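Local coordinates for protein aldehyde reductase YahK (Escherichia coli, PDB 1UUF) that catalyses the NADPH-dependent reduction of a wide range of aldehydes to their primary alcohols and binds two zinc ions per subunit, at residues Cys57-Ser62 / Gly147-Gln152; Ile339-Ile344 / Phe360-Arg365; His61-Gln66 / Gly132-Pro137; Tyr29-Pro34 / Thr74-Val79; Ile23-Ala28 / Met38-Arg43. All blocks are in the same frame, centred on the assembly; numbering follows the deposited sequence.

Interaction 1. Residues Cys57-Ser62 / Gly147-Gln152. With ZN (zinc ion), chain C.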
# COMPACT_ATOMS: atom_id res chain seq x y z
N CYS A 57 -1.50 -34.21 -4.50
CA CYS A 57 -1.71 -33.06 -3.63
C CYS A 57 -0.37 -32.40 -3.34
O CYS A 57 0.54 -33.03 -2.82
CB CYS A 57 -2.37 -33.48 -2.31
SG CYS A 57 -2.82 -32.05 -1.26
N GLY A 58 -0.27 -31.12 -3.70
CA GLY A 58 0.96 -30.39 -3.45
C GLY A 58 1.13 -30.11 -1.97
O GLY A 58 0.15 -30.04 -1.23
N VAL A 59 2.38 -29.98 -1.53
CA VAL A 59 2.66 -29.71 -0.13
C VAL A 59 2.99 -28.23 0.02
O VAL A 59 3.96 -27.74 -0.56
CB VAL A 59 3.83 -30.58 0.37
CG1 VAL A 59 4.09 -30.31 1.85
CG2 VAL A 59 3.50 -32.06 0.15
N CYS A 60 2.16 -27.53 0.79
CA CYS A 60 2.30 -26.09 1.00
C CYS A 60 2.82 -25.77 2.40
O CYS A 60 2.60 -26.54 3.33
CB CYS A 60 0.95 -25.40 0.79
SG CYS A 60 0.96 -23.61 1.04
N HIS A 61 3.51 -24.65 2.54
CA HIS A 61 4.02 -24.27 3.85
C HIS A 61 2.87 -24.08 4.83
O HIS A 61 3.06 -24.21 6.04
CB HIS A 61 4.86 -22.99 3.76
CG HIS A 61 6.30 -23.23 3.42
ND1 HIS A 61 6.72 -23.53 2.14
CD2 HIS A 61 7.40 -23.27 4.20
CE1 HIS A 61 8.03 -23.73 2.15
NE2 HIS A 61 8.47 -23.58 3.38
N SER A 62 1.68 -23.77 4.32
CA SER A 62 0.54 -23.60 5.21
C SER A 62 0.17 -24.92 5.87
O SER A 62 -0.38 -24.94 6.97
CB SER A 62 -0.66 -23.03 4.46
OG SER A 62 -0.44 -21.67 4.13
N GLY A 147 -8.37 -31.89 4.74
CA GLY A 147 -7.78 -31.62 3.44
C GLY A 147 -7.46 -32.71 2.42
O GLY A 147 -7.98 -33.82 2.46
N GLY A 148 -6.56 -32.34 1.51
CA GLY A 148 -6.16 -33.22 0.42
C GLY A 148 -5.16 -34.34 0.65
O GLY A 148 -4.84 -35.06 -0.30
N TYR A 149 -4.65 -34.49 1.87
CA TYR A 149 -3.73 -35.60 2.15
C TYR A 149 -4.65 -36.80 2.36
O TYR A 149 -4.58 -37.47 3.39
CB TYR A 149 -2.95 -35.36 3.44
CG TYR A 149 -1.87 -34.30 3.39
CD1 TYR A 149 -1.68 -33.48 2.28
CD2 TYR A 149 -1.05 -34.10 4.50
CE1 TYR A 149 -0.70 -32.48 2.29
CE2 TYR A 149 -0.08 -33.12 4.52
CZ TYR A 149 0.09 -32.30 3.41
OH TYR A 149 1.04 -31.31 3.47
N SER A 150 -5.51 -37.05 1.38
CA SER A 150 -6.46 -38.15 1.47
C SER A 150 -6.79 -38.71 0.10
O SER A 150 -6.38 -38.17 -0.93
CB SER A 150 -7.74 -37.65 2.15
OG SER A 150 -8.25 -36.52 1.48
N GLN A 151 -7.55 -39.81 0.08
CA GLN A 151 -7.92 -40.47 -1.17
C GLN A 151 -9.07 -39.81 -1.92
O GLN A 151 -9.12 -39.89 -3.15
CB GLN A 151 -8.31 -41.92 -0.90
CG GLN A 151 -7.22 -42.78 -0.30
CD GLN A 151 -7.68 -44.22 -0.12
OE1 GLN A 151 -8.67 -44.48 0.55
NE2 GLN A 151 -6.96 -45.15 -0.74
N GLN A 152 -9.99 -39.19 -1.19
CA GLN A 152 -11.15 -38.55 -1.80
C GLN A 152 -11.58 -37.29 -1.07
O GLN A 152 -11.24 -37.08 0.09
CB GLN A 152 -12.34 -39.52 -1.82
CG GLN A 152 -12.19 -40.71 -2.76
CD GLN A 152 -13.36 -41.69 -2.67
OE1 GLN A 152 -13.47 -42.62 -3.47
NE2 GLN A 152 -14.23 -41.49 -1.68
ZN ZN C . -1.27 -23.02 0.50
O HOH W 1 -1.62 -21.17 1.81
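Just ahead of the catalytic zinc site, in the GroES-like part of the chain, C57 of strand 49-58 and V59 two residues on meet the side chain of Y149 in the loop before strand 152-156. The C57 sulfur, anti to the backbone N (chi1 -174°), lies at the edge of the tyrosine ring and in its plane, with C57 SG 4.0 Å from Y149 CD1, a sulfur-aromatic contact. C57 CB also rests 3.6 Å from G148 O. At the far end of the ring V59 crosses the tyrosine at about a right angle, its CG1 3.6 Å from Y149 OH. That hydroxyl is hydrogen-bonded to the hydroxyl of Y348 and more weakly to D63, so the hydroxyl end of the side chain is anchored. A leucine in place of Y149 would probably leave the hydroxyl of Y348 without this mate and V59 CG1 without its neighbour. Three residues on from C57, C60 binds the zinc through SG at 2.4 Å. The same sulfur accepts from S62 N at 3.4 Å, a nearly straight N-cap bond (170°) that ties the metal ligand to the start of helix 61-68. H82 and C178 are further ligands, and a water 2.3 Å from the zinc also bonds to S62 OG. Two cysteines, a histidine and a water round one zinc form the catalytic metal site familiar from zinc-containing alcohol dehydrogenases.

Interaction 2. Residues Ile339-Ile344 / Phe360-Arg365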
# COMPACT_ATOMS: atom_id res chain seq x y z
N ILE A 339 6.53 -37.45 -4.02
CA ILE A 339 6.86 -38.21 -2.82
C ILE A 339 5.70 -39.12 -2.43
O ILE A 339 4.59 -38.97 -2.93
CB ILE A 339 7.16 -37.27 -1.62
CG1 ILE A 339 5.94 -36.42 -1.28
CG2 ILE A 339 8.36 -36.39 -1.93
CD1 ILE A 339 6.13 -35.52 -0.06
N ARG A 340 5.98 -40.06 -1.53
CA ARG A 340 4.94 -40.97 -1.05
C ARG A 340 4.22 -40.24 0.08
O ARG A 340 4.76 -39.30 0.66
CB ARG A 340 5.56 -42.26 -0.49
CG ARG A 340 6.37 -43.07 -1.49
CD ARG A 340 6.68 -44.45 -0.91
NE ARG A 340 7.39 -44.36 0.36
CZ ARG A 340 8.71 -44.29 0.48
NH1 ARG A 340 9.27 -44.20 1.68
NH2 ARG A 340 9.48 -44.32 -0.60
N ALA A 341 3.01 -40.69 0.40
CA ALA A 341 2.24 -40.06 1.45
C ALA A 341 2.91 -40.20 2.82
O ALA A 341 2.69 -39.38 3.71
CB ALA A 341 0.83 -40.65 1.49
N ASP A 342 3.73 -41.23 2.98
CA ASP A 342 4.41 -41.44 4.26
C ASP A 342 5.74 -40.70 4.38
O ASP A 342 6.47 -40.88 5.35
CB ASP A 342 4.64 -42.93 4.51
CG ASP A 342 5.38 -43.60 3.37
OD1 ASP A 342 6.42 -43.07 2.93
OD2 ASP A 342 4.92 -44.67 2.91
N GLN A 343 6.03 -39.85 3.40
CA GLN A 343 7.28 -39.09 3.40
C GLN A 343 7.04 -37.60 3.63
O GLN A 343 7.96 -36.79 3.51
CB GLN A 343 8.00 -39.29 2.06
CG GLN A 343 8.58 -40.69 1.89
CD GLN A 343 9.14 -40.94 0.50
OE1 GLN A 343 10.04 -41.76 0.32
NE2 GLN A 343 8.60 -40.24 -0.50
N ILE A 344 5.82 -37.23 3.99
CA ILE A 344 5.51 -35.83 4.20
C ILE A 344 6.28 -35.16 5.33
O ILE A 344 6.68 -34.00 5.21
CB ILE A 344 3.99 -35.62 4.42
CG1 ILE A 344 3.21 -36.30 3.30
CG2 ILE A 344 3.67 -34.14 4.41
CD1 ILE A 344 1.71 -36.30 3.50
N PHE A 360 6.96 -30.04 -3.42
CA PHE A 360 6.75 -31.46 -3.20
C PHE A 360 5.30 -31.75 -3.56
O PHE A 360 4.41 -30.94 -3.29
CB PHE A 360 6.96 -31.85 -1.73
CG PHE A 360 8.41 -31.91 -1.32
CD1 PHE A 360 8.94 -30.97 -0.44
CD2 PHE A 360 9.23 -32.92 -1.80
CE1 PHE A 360 10.27 -31.03 -0.05
CE2 PHE A 360 10.57 -32.99 -1.42
CZ PHE A 360 11.09 -32.04 -0.54
N VAL A 361 5.06 -32.89 -4.19
CA VAL A 361 3.71 -33.30 -4.55
C VAL A 361 3.52 -34.75 -4.16
O VAL A 361 4.30 -35.62 -4.55
CB VAL A 361 3.43 -33.13 -6.06
CG1 VAL A 361 2.06 -33.71 -6.42
CG2 VAL A 361 3.45 -31.66 -6.42
N ILE A 362 2.50 -35.00 -3.36
CA ILE A 362 2.19 -36.34 -2.88
C ILE A 362 1.47 -37.18 -3.94
O ILE A 362 0.56 -36.70 -4.62
CB ILE A 362 1.27 -36.28 -1.64
CG1 ILE A 362 1.98 -35.52 -0.52
CG2 ILE A 362 0.89 -37.69 -1.20
CD1 ILE A 362 1.03 -34.97 0.53
N ASP A 363 1.92 -38.42 -4.09
CA ASP A 363 1.31 -39.36 -5.02
C ASP A 363 0.27 -40.03 -4.12
O ASP A 363 0.60 -40.98 -3.40
CB ASP A 363 2.34 -40.40 -5.47
CG ASP A 363 1.83 -41.31 -6.56
OD1 ASP A 363 0.59 -41.47 -6.69
OD2 ASP A 363 2.66 -41.89 -7.28
N ASN A 364 -0.96 -39.53 -4.14
CA ASN A 364 -2.00 -40.07 -3.27
C ASN A 364 -2.31 -41.55 -3.42
O ASN A 364 -2.90 -42.15 -2.52
CB ASN A 364 -3.28 -39.24 -3.41
CG ASN A 364 -3.09 -37.82 -2.91
OD1 ASN A 364 -2.24 -37.09 -3.40
ND2 ASN A 364 -3.89 -37.43 -1.91
N ARG A 365 -1.93 -42.13 -4.55
CA ARG A 365 -2.17 -43.55 -4.75
C ARG A 365 -1.39 -44.34 -3.70
O ARG A 365 -1.79 -45.45 -3.32
CB ARG A 365 -1.75 -43.96 -6.16
CG ARG A 365 -1.59 -45.45 -6.38
CD ARG A 365 -0.19 -45.91 -6.00
NE ARG A 365 0.84 -45.24 -6.81
CZ ARG A 365 2.14 -45.38 -6.62
NH1 ARG A 365 3.00 -44.73 -7.41
NH2 ARG A 365 2.60 -46.16 -5.65
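F360 meets I339 at the start of strand 359-363: their side chains cross at about a right angle, with I339 CG2 3.6 Å from F360 CD2. I339 CG1 lies between its backbone N and carbonyl carbon (chi1 61°), which leaves CG2 beside the N and near the phenylalanine ring. V361 contributes its carbonyl, V361 O accepting from I339 N at 2.9 Å. I362 is the parallel bridge partner of I339 and the apolar hub. Its CG2 sits 4.0 Å from A341 CB, while its CG1 branch is turned to I344, crossing it at about a right angle. The two terminal methyls are pressed closer than usual, I362 CD1 lying 3.3 Å from I344 CD1. Y149, from outside, packs on I344 and I362. At D363 the backbone N returns a bond to I339 O, 3.0 Å long and nearly along the C=O axis, gripping I339 at both N and O. The D363 carboxylate leads away to R365, D363 OD2 lying 2.9 Å from R365 NH1 in a salt bridge. Two backbone bonds thus fix the parallel register, buried aliphatic groups fill the face carrying I339 and I362, and the salt bridges R340-D342 and D363-R365 stay within their own segments.

Interaction 3. Residues His61-Gln66 / Gly132-Pro137; sequences HSDLHQ and GTYNSP
Y134 CG stands between its backbone N and carbonyl carbon (chi1 58°), and Q66 is anti at its first torsion (chi1 -161°) and bent at the next, which sets the glutamine chain against one edge of the tyrosine ring. The two side chains run past each other in opposite directions, Q66 CG lying 3.6 Å from Y134 CE1. The amide and ring planes are almost perpendicular, 88° apart. Beyond the ring the same amide stacks obliquely on that of N135, with Q66 CD 3.9 Å from N135 CG. At the other end D63 crosses the tyrosine at about a right angle, and Y134 OH gives a weak hydrogen bond of 2.7 Å to D63 OD1. S62 CB borders the hydroxyl as well, 3.5 Å from Y134 OH. The D63 carboxylate has other calls on it: OD1 also accepts from G81 N, while OD2 takes the backbone N of C60, a zinc ligand, so D63 links the tyrosine to the metal site. The Y134 ring stacks on H82, another ligand of the catalytic zinc. Helix 61-68 is therefore packed between this loop, which follows strand 131-132, and helix 344-352, whose Y348 touches both D63 and L64.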
# COMPACT_ATOMS: atom_id res chain seq x y z
N HIS A 61 3.51 -24.65 2.54
CA HIS A 61 4.02 -24.27 3.85
C HIS A 61 2.87 -24.08 4.83
O HIS A 61 3.06 -24.21 6.04
CB HIS A 61 4.86 -22.99 3.76
CG HIS A 61 6.30 -23.23 3.42
ND1 HIS A 61 6.72 -23.53 2.14
CD2 HIS A 61 7.40 -23.27 4.20
CE1 HIS A 61 8.03 -23.73 2.15
NE2 HIS A 61 8.47 -23.58 3.38
N SER A 62 1.68 -23.77 4.32
CA SER A 62 0.54 -23.60 5.21
C SER A 62 0.17 -24.92 5.87
O SER A 62 -0.38 -24.94 6.97
CB SER A 62 -0.66 -23.03 4.46
OG SER A 62 -0.44 -21.67 4.13
N ASP A 63 0.47 -26.04 5.19
CA ASP A 63 0.16 -27.35 5.75
C ASP A 63 1.06 -27.57 6.96
O ASP A 63 0.61 -27.98 8.03
CB ASP A 63 0.45 -28.47 4.74
CG ASP A 63 -0.36 -28.35 3.46
OD1 ASP A 63 -1.42 -27.70 3.47
OD2 ASP A 63 0.08 -28.93 2.44
N LEU A 64 2.35 -27.29 6.77
CA LEU A 64 3.35 -27.44 7.81
C LEU A 64 2.99 -26.58 9.01
O LEU A 64 2.94 -27.07 10.14
CB LEU A 64 4.72 -27.03 7.24
CG LEU A 64 5.98 -27.22 8.08
CD1 LEU A 64 7.19 -27.13 7.16
CD2 LEU A 64 6.06 -26.16 9.18
N HIS A 65 2.73 -25.30 8.76
CA HIS A 65 2.36 -24.36 9.81
C HIS A 65 1.15 -24.85 10.60
O HIS A 65 1.14 -24.82 11.83
CB HIS A 65 2.09 -22.98 9.20
CG HIS A 65 1.54 -21.98 10.16
ND1 HIS A 65 0.22 -21.99 10.58
CD2 HIS A 65 2.12 -20.93 10.79
CE1 HIS A 65 0.02 -20.99 11.42
NE2 HIS A 65 1.16 -20.33 11.56
N GLN A 66 0.13 -25.31 9.88
CA GLN A 66 -1.10 -25.79 10.50
C GLN A 66 -0.88 -26.94 11.48
O GLN A 66 -1.45 -26.94 12.58
CB GLN A 66 -2.09 -26.23 9.42
CG GLN A 66 -3.55 -26.32 9.87
CD GLN A 66 -4.17 -24.96 10.13
OE1 GLN A 66 -4.15 -24.45 11.25
NE2 GLN A 66 -4.72 -24.36 9.08
N GLY A 132 -12.28 -22.95 4.65
CA GLY A 132 -11.03 -23.44 4.12
C GLY A 132 -11.05 -24.94 3.90
O GLY A 132 -11.76 -25.67 4.59
N THR A 133 -10.26 -25.40 2.94
CA THR A 133 -10.18 -26.82 2.61
C THR A 133 -9.86 -27.66 3.84
O THR A 133 -10.27 -28.82 3.92
CB THR A 133 -9.15 -27.02 1.50
OG1 THR A 133 -9.50 -26.16 0.41
CG2 THR A 133 -9.13 -28.46 1.02
N TYR A 134 -9.14 -27.08 4.79
CA TYR A 134 -8.87 -27.77 6.05
C TYR A 134 -8.87 -26.80 7.22
O TYR A 134 -8.54 -25.63 7.08
CB TYR A 134 -7.55 -28.58 6.00
CG TYR A 134 -6.29 -27.81 5.69
CD1 TYR A 134 -5.69 -26.99 6.65
CD2 TYR A 134 -5.66 -27.93 4.45
CE1 TYR A 134 -4.49 -26.33 6.38
CE2 TYR A 134 -4.47 -27.28 4.17
CZ TYR A 134 -3.89 -26.48 5.14
OH TYR A 134 -2.70 -25.84 4.86
N ASN A 135 -9.32 -27.31 8.37
CA ASN A 135 -9.39 -26.57 9.64
C ASN A 135 -10.55 -25.60 9.83
O ASN A 135 -10.54 -24.80 10.77
CB ASN A 135 -8.08 -25.82 9.89
CG ASN A 135 -7.88 -25.49 11.37
OD1 ASN A 135 -7.87 -24.33 11.77
ND2 ASN A 135 -7.74 -26.53 12.18
N SER A 136 -11.56 -25.65 8.96
CA SER A 136 -12.71 -24.75 9.10
C SER A 136 -13.95 -25.51 9.55
O SER A 136 -14.12 -26.68 9.24
CB SER A 136 -13.00 -24.05 7.77
OG SER A 136 -12.06 -23.02 7.52
N PRO A 137 -14.84 -24.84 10.31
CA PRO A 137 -16.05 -25.53 10.76
C PRO A 137 -16.95 -25.96 9.60
O PRO A 137 -17.08 -25.24 8.61
CB PRO A 137 -16.71 -24.49 11.67
CG PRO A 137 -16.22 -23.18 11.13
CD PRO A 137 -14.77 -23.48 10.84

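Interaction 4. Residues Tyr29-Pro34 / Thr74-Val79; sequences YSAKQP and TVYPCV
Y76 lays its ring against the backbone of Y29, S30 and A31, with S30 CA over one face. This is a CH-pi contact, S30 CA lying 3.8 Å from the centroid of the Y76 ring and 28° off the ring normal. Near the root of the ring, Y29 O comes within 3.2 Å of Y76 CG. At the far end A31 CB is 3.3 Å from Y76 OH, and the opposite face is covered by T74 CG2 of its own segment. Beside it the Y29 side chain reaches P77, Y29 CD2 lying 4.3 Å from P77 CB. One step out, Y76 CG, anti to the carbonyl carbon (chi1 -54°), carries the ring toward the turn, and the peptide before P77 is cis. The facing backbone is held by a type I turn from S30 to Q33, closed by Q33 N to S30 O at 3.2 Å. S30 OG accepts from K32 N, an ST turn, at 3.2 Å. Farther out, a backbone hydrogen bond joins C78 to A28, M38 packs on both Y29 and P77, and T74 OG1 bonds to Q66 O of helix 61-68. A serine in place of Y76 would probably uncover S30 CA and open a gap between the turn and T74. With no hydrogen bond crossing between the segments, this surface contact rests on the fit of an aromatic face to a folded backbone.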
# COMPACT_ATOMS: atom_id res chain seq x y z
N TYR A 29 -2.47 -35.73 15.18
CA TYR A 29 -3.39 -35.72 16.31
C TYR A 29 -3.08 -34.56 17.27
O TYR A 29 -3.94 -34.13 18.03
CB TYR A 29 -3.34 -37.05 17.06
CG TYR A 29 -3.96 -38.20 16.30
CD1 TYR A 29 -3.17 -39.20 15.73
CD2 TYR A 29 -5.34 -38.30 16.15
CE1 TYR A 29 -3.74 -40.26 15.03
CE2 TYR A 29 -5.92 -39.35 15.45
CZ TYR A 29 -5.12 -40.33 14.90
OH TYR A 29 -5.70 -41.38 14.22
N SER A 30 -1.85 -34.07 17.22
CA SER A 30 -1.43 -32.94 18.05
C SER A 30 -0.32 -32.18 17.34
O SER A 30 0.25 -32.66 16.36
CB SER A 30 -0.92 -33.43 19.42
OG SER A 30 0.46 -33.73 19.39
N ALA A 31 -0.00 -30.99 17.84
CA ALA A 31 1.03 -30.15 17.23
C ALA A 31 2.42 -30.78 17.29
O ALA A 31 3.27 -30.49 16.44
CB ALA A 31 1.04 -28.78 17.90
N LYS A 32 2.66 -31.63 18.28
CA LYS A 32 3.96 -32.26 18.44
C LYS A 32 4.04 -33.67 17.87
O LYS A 32 5.08 -34.33 17.97
CB LYS A 32 4.35 -32.29 19.92
CG LYS A 32 4.62 -30.92 20.51
CD LYS A 32 5.01 -31.02 21.98
CE LYS A 32 5.42 -29.66 22.53
NZ LYS A 32 6.61 -29.12 21.81
N GLN A 33 2.95 -34.14 17.27
CA GLN A 33 2.92 -35.48 16.69
C GLN A 33 3.11 -35.43 15.18
O GLN A 33 2.44 -34.68 14.48
CB GLN A 33 1.60 -36.17 17.01
CG GLN A 33 1.54 -36.80 18.40
CD GLN A 33 0.16 -37.31 18.74
OE1 GLN A 33 -0.76 -36.53 19.01
NE2 GLN A 33 -0.01 -38.63 18.71
N PRO A 34 4.06 -36.23 14.66
CA PRO A 34 4.31 -36.26 13.22
C PRO A 34 3.08 -36.80 12.49
O PRO A 34 2.27 -37.51 13.07
CB PRO A 34 5.50 -37.20 13.10
CG PRO A 34 6.23 -36.98 14.39
CD PRO A 34 5.10 -36.98 15.39
N THR A 74 -5.49 -24.66 15.27
CA THR A 74 -5.67 -25.97 14.68
C THR A 74 -6.56 -26.90 15.49
O THR A 74 -6.41 -27.05 16.70
CB THR A 74 -4.32 -26.68 14.46
OG1 THR A 74 -3.50 -25.88 13.59
CG2 THR A 74 -4.52 -28.05 13.85
N VAL A 75 -7.51 -27.53 14.79
CA VAL A 75 -8.42 -28.48 15.40
C VAL A 75 -7.97 -29.86 14.95
O VAL A 75 -7.71 -30.07 13.76
CB VAL A 75 -9.87 -28.24 14.93
CG1 VAL A 75 -10.81 -29.23 15.62
CG2 VAL A 75 -10.29 -26.81 15.22
N TYR A 76 -7.86 -30.79 15.89
CA TYR A 76 -7.42 -32.13 15.55
C TYR A 76 -8.55 -33.15 15.55
O TYR A 76 -9.55 -32.99 16.25
CB TYR A 76 -6.31 -32.57 16.51
CG TYR A 76 -5.16 -31.60 16.57
CD1 TYR A 76 -5.23 -30.46 17.36
CD2 TYR A 76 -4.02 -31.80 15.80
CE1 TYR A 76 -4.19 -29.54 17.39
CE2 TYR A 76 -2.97 -30.89 15.82
CZ TYR A 76 -3.07 -29.76 16.62
OH TYR A 76 -2.04 -28.85 16.65
N PRO A 77 -8.40 -34.23 14.76
CA PRO A 77 -7.23 -34.46 13.91
C PRO A 77 -7.11 -33.44 12.78
O PRO A 77 -8.12 -32.90 12.32
CB PRO A 77 -7.47 -35.88 13.38
CG PRO A 77 -8.95 -35.94 13.29
CD PRO A 77 -9.39 -35.31 14.60
N CYS A 78 -5.88 -33.17 12.36
CA CYS A 78 -5.65 -32.21 11.29
C CYS A 78 -5.12 -32.92 10.05
O CYS A 78 -4.07 -33.55 10.09
CB CYS A 78 -4.65 -31.14 11.72
SG CYS A 78 -4.25 -29.97 10.40
N VAL A 79 -5.86 -32.80 8.94
CA VAL A 79 -5.45 -33.40 7.68
C VAL A 79 -5.26 -32.24 6.71
O VAL A 79 -6.23 -31.71 6.17
CB VAL A 79 -6.53 -34.36 7.13
CG1 VAL A 79 -6.13 -34.86 5.74
CG2 VAL A 79 -6.70 -35.54 8.08

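Interaction 5. Residues Ile23-Ala28 / Met38-Arg43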
# COMPACT_ATOMS: atom_id res chain seq x y z
N ILE A 23 -11.85 -44.32 3.81
CA ILE A 23 -11.01 -43.32 3.09
C ILE A 23 -9.71 -43.04 3.84
O ILE A 23 -9.71 -42.43 4.92
CB ILE A 23 -11.78 -42.00 2.89
CG1 ILE A 23 -13.02 -42.28 2.04
CG2 ILE A 23 -10.89 -40.96 2.22
CD1 ILE A 23 -13.98 -41.12 1.93
N LYS A 24 -8.60 -43.48 3.26
CA LYS A 24 -7.30 -43.29 3.88
C LYS A 24 -6.77 -41.87 3.72
O LYS A 24 -7.05 -41.20 2.73
CB LYS A 24 -6.29 -44.29 3.30
CG LYS A 24 -6.61 -45.73 3.65
CD LYS A 24 -5.55 -46.68 3.10
CE LYS A 24 -5.85 -48.11 3.51
NZ LYS A 24 -7.20 -48.54 3.05
N ALA A 25 -6.01 -41.44 4.71
CA ALA A 25 -5.43 -40.11 4.71
C ALA A 25 -4.23 -40.07 5.64
O ALA A 25 -3.90 -41.07 6.29
CB ALA A 25 -6.47 -39.08 5.16
N VAL A 26 -3.58 -38.92 5.70
CA VAL A 26 -2.44 -38.72 6.57
C VAL A 26 -2.67 -37.40 7.30
O VAL A 26 -2.94 -36.38 6.67
CB VAL A 26 -1.12 -38.64 5.76
CG1 VAL A 26 0.01 -38.13 6.64
CG2 VAL A 26 -0.77 -40.02 5.22
N GLY A 27 -2.59 -37.44 8.62
CA GLY A 27 -2.80 -36.24 9.41
C GLY A 27 -2.13 -36.32 10.76
O GLY A 27 -1.44 -37.30 11.06
N ALA A 28 -2.34 -35.30 11.59
CA ALA A 28 -1.74 -35.27 12.92
C ALA A 28 -2.80 -35.20 14.01
O ALA A 28 -3.90 -34.68 13.80
CB ALA A 28 -0.82 -34.07 13.03
N MET A 38 -4.30 -42.39 8.96
CA MET A 38 -5.57 -42.33 9.68
C MET A 38 -6.73 -42.41 8.71
O MET A 38 -6.63 -41.96 7.57
CB MET A 38 -5.67 -41.05 10.52
CG MET A 38 -5.52 -39.75 9.74
SD MET A 38 -5.89 -38.30 10.75
CE MET A 38 -4.46 -38.21 11.81
N ASP A 39 -7.83 -43.01 9.17
CA ASP A 39 -9.02 -43.14 8.34
C ASP A 39 -9.94 -41.98 8.65
O ASP A 39 -10.08 -41.56 9.80
CB ASP A 39 -9.74 -44.45 8.64
CG ASP A 39 -8.98 -45.66 8.16
OD1 ASP A 39 -9.47 -46.79 8.36
OD2 ASP A 39 -7.89 -45.49 7.57
N ILE A 40 -10.57 -41.44 7.61
CA ILE A 40 -11.49 -40.33 7.78
C ILE A 40 -12.75 -40.63 6.99
O ILE A 40 -12.81 -41.61 6.25
CB ILE A 40 -10.89 -39.00 7.27
CG1 ILE A 40 -10.58 -39.10 5.77
CG2 ILE A 40 -9.64 -38.66 8.05
CD1 ILE A 40 -10.16 -37.78 5.14
N THR A 41 -13.76 -39.78 7.14
CA THR A 41 -15.00 -39.98 6.41
C THR A 41 -15.28 -38.75 5.56
O THR A 41 -14.75 -37.67 5.82
CB THR A 41 -16.20 -40.22 7.36
OG1 THR A 41 -16.44 -39.03 8.13
CG2 THR A 41 -15.90 -41.38 8.31
N ARG A 42 -16.10 -38.93 4.53
CA ARG A 42 -16.51 -37.86 3.63
C ARG A 42 -18.02 -37.90 3.54
O ARG A 42 -18.62 -38.98 3.60
CB ARG A 42 -15.92 -38.06 2.24
CG ARG A 42 -14.41 -37.89 2.14
CD ARG A 42 -13.99 -36.53 2.62
NE ARG A 42 -12.59 -36.25 2.33
CZ ARG A 42 -11.94 -35.17 2.75
NH1 ARG A 42 -12.58 -34.27 3.49
NH2 ARG A 42 -10.67 -34.99 2.42
N ARG A 43 -18.64 -36.74 3.37
CA ARG A 43 -20.09 -36.69 3.25
C ARG A 43 -20.50 -37.30 1.92
O ARG A 43 -19.69 -37.38 0.99
CB ARG A 43 -20.59 -35.23 3.31
CG ARG A 43 -20.15 -34.35 2.13
CD ARG A 43 -20.98 -33.07 2.08
NE ARG A 43 -20.65 -32.21 0.94
CZ ARG A 43 -19.62 -31.36 0.91
NH1 ARG A 43 -18.82 -31.25 1.95
NH2 ARG A 43 -19.41 -30.63 -0.18
O HOH W 2 -13.09 -44.81 6.03
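Backbone hydrogen bonds pair I23, A25, M38 and I40 across the antiparallel hairpin of strands 24-27 and 36-39. M38 N gives to A25 O at 3.0 Å, and A25 N returns a weak bond to M38 O. Beyond the non-hydrogen-bonded pair of K24 and D39, I40 N reaches I23 O at 3.0 Å, nearly straight (170°). One water extends the ladder, accepting from I23 N at 2.6 Å and donating to I40 O. Apolar contacts lie alongside: I40 CD1 is 3.9 Å from A25 CB and I40 CG1 4.0 Å from I23 CG2. I40 CG1 stands between its backbone N and carbonyl carbon (chi1 61°), beside the I23 carbonyl. I23 crosses R42 at about a right angle, CD1 at its aliphatic root. M38 SD lies 3.9 Å from G27 CA. K24 and D39 lie side by side, but K24 NZ is 5.5 Å from D39 OD2, too far for a salt bridge, while R43 forms salt bridges to D140 and D49. The hairpin lies against segment 147-152, its K24 and V26 bonded through the backbone to Q151 and Y149, and R42 reaches L146 O and S150 OG in the loop before strand 152-156 and Q152 O at its start.

Along the chain the hairpin of interaction 5 opens first. Its connecting loop supplies one side of interaction 4, and the segments of these two alternate. Interactions 1 and 3 both start from the segment entering helix 61-68 and lie about 9 Å apart between centres, joined by Y149 and D63 beside the catalytic zinc. Interaction 2 comes last, its centre about 9 Å from that of interaction 1, where strands 49-58 and 359-363 are neighbours in one sheet. Interactions 2 and 4 have centres about 18 Å apart and do not touch. Segment 147-152 meets segments of all four other contacts, so the N-terminal hairpin and C-terminal strand are tied to the zinc-bearing region.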